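Side-chain contact in CRS2 (Zea mays, PDB 1RYB), which is required for the splicing of group IIB introns in chloroplasts, acting in complexes with CAF1 or CAF2, and lacks peptidyl-tRNA hydrolase activity despite belonging to that family: residues H35-G38 against F39-V42. Sequence-based numbering, arbitrary orientation.
Sequences HNVG and FEMV
Asn36 and Phe39 meet at the first turn of helix 37-48 in the peptidyl-tRNA hydrolase fold, and they illustrate how a side chain three residues on can pack against the residue at a helix start. Asn36 holds the N-cap position, yet its amide makes no capping bond and turns to the ring and to Asn25 instead. Asn36 ND2 lies 3.4 Å from Phe39 CD2 and a little farther from CE2, approaching the ring obliquely, with the amide and ring planes 58° apart. With CG anti to its own carbonyl carbon (chi1 -89°), Phe39 sends its ring back beside the Asn36 amide. The Phe39 side chain also rests on Lys76 and Pro77 of strand 70-77. Replacing the ring by an alanine here would probably leave the Asn36 amide without its aromatic neighbour and open a gap against that strand.

The backbone beneath begins loosely. Asn36 O receives two weak hydrogen bonds, a strongly bent one from Phe39 N at 2.9 Å and another from Glu40 N at 3.3 Å. Regular helical bonding follows, with Met41 N donating to Val37 O at 3.1 Å. On the flank of this turn, Glu40 CB lies 3.4 Å from Val37 O, while the extended chain beyond CG carries the carboxylate to a salt bridge with Arg172 of helix 169-192.

Farther out, Asn36 OD1 accepts a hydrogen bond from Asn25 N, which anchors the amide from outside the turn. Next to it, His35, the proton acceptor by similarity, bonds through ND1 to Asp107; CRS2 thus keeps this pair although it lacks hydrolase activity. One turn into the helix, Val42 N reaches Gly38 O at 3.1 Å along a nearly straight N-H line of 177°, and Val42 CG2 sits 3.5 Å from the same Gly38 O.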
ATOM      1  N   HIS A  35       5.048   9.888   1.506  1.00 10.27           N
ATOM      2  CA  HIS A  35       4.848   8.728   2.388  1.00  9.54           C
ATOM      3  C   HIS A  35       3.381   8.252   2.421  1.00  9.98           C
ATOM      4  O   HIS A  35       3.103   7.200   2.990  1.00 16.77           O
ATOM      5  CB  HIS A  35       5.273   9.134   3.819  1.00 14.48           C
ATOM      6  CG  HIS A  35       6.016   8.095   4.664  1.00 11.54           C
ATOM      7  ND1 HIS A  35       6.740   7.095   4.115  1.00 12.26           N
ATOM      8  CD2 HIS A  35       6.147   8.020   6.004  1.00 15.45           C
ATOM      9  CE1 HIS A  35       7.283   6.403   5.093  1.00  8.43           C
ATOM     10  NE2 HIS A  35       6.910   6.931   6.254  1.00 15.77           N
ATOM     11  N   ASN A  36       2.454   8.992   1.834  1.00  9.08           N
ATOM     12  CA  ASN A  36       1.054   8.570   1.753  1.00  8.20           C
ATOM     13  C   ASN A  36       0.668   8.002   0.411  1.00 15.61           C
ATOM     14  O   ASN A  36      -0.486   7.774   0.158  1.00 10.68           O
ATOM     15  CB  ASN A  36       0.122   9.764   2.008  1.00 10.61           C
ATOM     16  CG  ASN A  36      -0.225   9.853   3.492  1.00 17.38           C
ATOM     17  OD1 ASN A  36       0.566   9.522   4.381  1.00 11.96           O
ATOM     18  ND2 ASN A  36      -1.461  10.175   3.793  1.00 17.27           N
ATOM     19  N   VAL A  37       1.615   7.805  -0.533  1.00  9.21           N
ATOM     20  CA  VAL A  37       1.210   7.349  -1.829  1.00  8.44           C
ATOM     21  C   VAL A  37       0.504   6.002  -1.783  1.00 11.65           C
ATOM     22  O   VAL A  37      -0.259   5.716  -2.667  1.00 10.64           O
ATOM     23  CB  VAL A  37       2.404   7.395  -2.820  1.00 10.92           C
ATOM     24  CG1 VAL A  37       3.480   6.344  -2.520  1.00 13.86           C
ATOM     25  CG2 VAL A  37       2.000   7.383  -4.307  1.00 11.09           C
ATOM     26  N   GLY A  38       0.819   5.156  -0.811  1.00  6.68           N
ATOM     27  CA  GLY A  38       0.054   3.920  -0.707  1.00  9.13           C
ATOM     28  C   GLY A  38      -1.425   4.166  -0.496  1.00  8.44           C
ATOM     29  O   GLY A  38      -2.297   3.418  -0.969  1.00 10.01           O
ATOM     30  N   PHE A  39      -1.725   5.178   0.259  1.00  9.74           N
ATOM     31  CA  PHE A  39      -3.131   5.591   0.453  1.00  9.89           C
ATOM     32  C   PHE A  39      -3.759   5.984  -0.919  1.00 16.56           C
ATOM     33  O   PHE A  39      -4.891   5.619  -1.277  1.00 11.26           O
ATOM     34  CB  PHE A  39      -3.182   6.853   1.348  1.00  7.14           C
ATOM     35  CG  PHE A  39      -3.261   6.589   2.866  1.00  9.22           C
ATOM     36  CD1 PHE A  39      -3.004   5.333   3.420  1.00 10.11           C
ATOM     37  CD2 PHE A  39      -3.651   7.630   3.713  1.00  9.18           C
ATOM     38  CE1 PHE A  39      -3.118   5.164   4.804  1.00 12.56           C
ATOM     39  CE2 PHE A  39      -3.778   7.484   5.097  1.00 13.60           C
ATOM     40  CZ  PHE A  39      -3.488   6.235   5.639  1.00 13.42           C
ATOM     41  N   GLU A  40      -2.992   6.746  -1.736  1.00 13.84           N
ATOM     42  CA  GLU A  40      -3.516   7.130  -3.046  1.00 11.15           C
ATOM     43  C   GLU A  40      -3.854   5.933  -3.878  1.00  7.99           C
ATOM     44  O   GLU A  40      -4.834   5.897  -4.608  1.00 11.58           O
ATOM     45  CB  GLU A  40      -2.471   8.001  -3.812  1.00  9.78           C
ATOM     46  CG  GLU A  40      -2.226   9.401  -3.110  1.00 10.74           C
ATOM     47  CD  GLU A  40      -1.413  10.301  -4.023  1.00 17.85           C
ATOM     48  OE1 GLU A  40      -0.418  10.877  -3.682  1.00 18.91           O
ATOM     49  OE2 GLU A  40      -1.764  10.230  -5.264  1.00 18.58           O
ATOM     50  N   MET A  41      -2.961   4.925  -3.872  1.00  8.97           N
ATOM     51  CA  MET A  41      -3.193   3.718  -4.694  1.00  9.88           C
ATOM     52  C   MET A  41      -4.440   2.985  -4.250  1.00  7.94           C
ATOM     53  O   MET A  41      -5.246   2.571  -5.073  1.00 11.43           O
ATOM     54  CB  MET A  41      -1.985   2.741  -4.657  1.00 10.12           C
ATOM     55  CG  MET A  41      -2.119   1.546  -5.598  1.00  9.21           C
ATOM     56  SD  MET A  41      -2.029   2.030  -7.333  1.00 12.01           S
ATOM     57  CE  MET A  41      -0.239   2.313  -7.525  1.00 18.99           C
ATOM     58  N   VAL A  42      -4.548   2.732  -2.947  1.00  8.05           N
ATOM     59  CA  VAL A  42      -5.750   2.080  -2.472  1.00 12.31           C
ATOM     60  C   VAL A  42      -7.029   2.937  -2.743  1.00  9.88           C
ATOM     61  O   VAL A  42      -8.089   2.398  -3.041  1.00 10.41           O
ATOM     62  CB  VAL A  42      -5.672   1.489  -1.041  1.00 16.95           C
ATOM     63  CG1 VAL A  42      -4.522   0.502  -0.974  1.00 14.70           C
ATOM     64  CG2 VAL A  42      -5.542   2.540   0.022  1.00 10.89           C
TER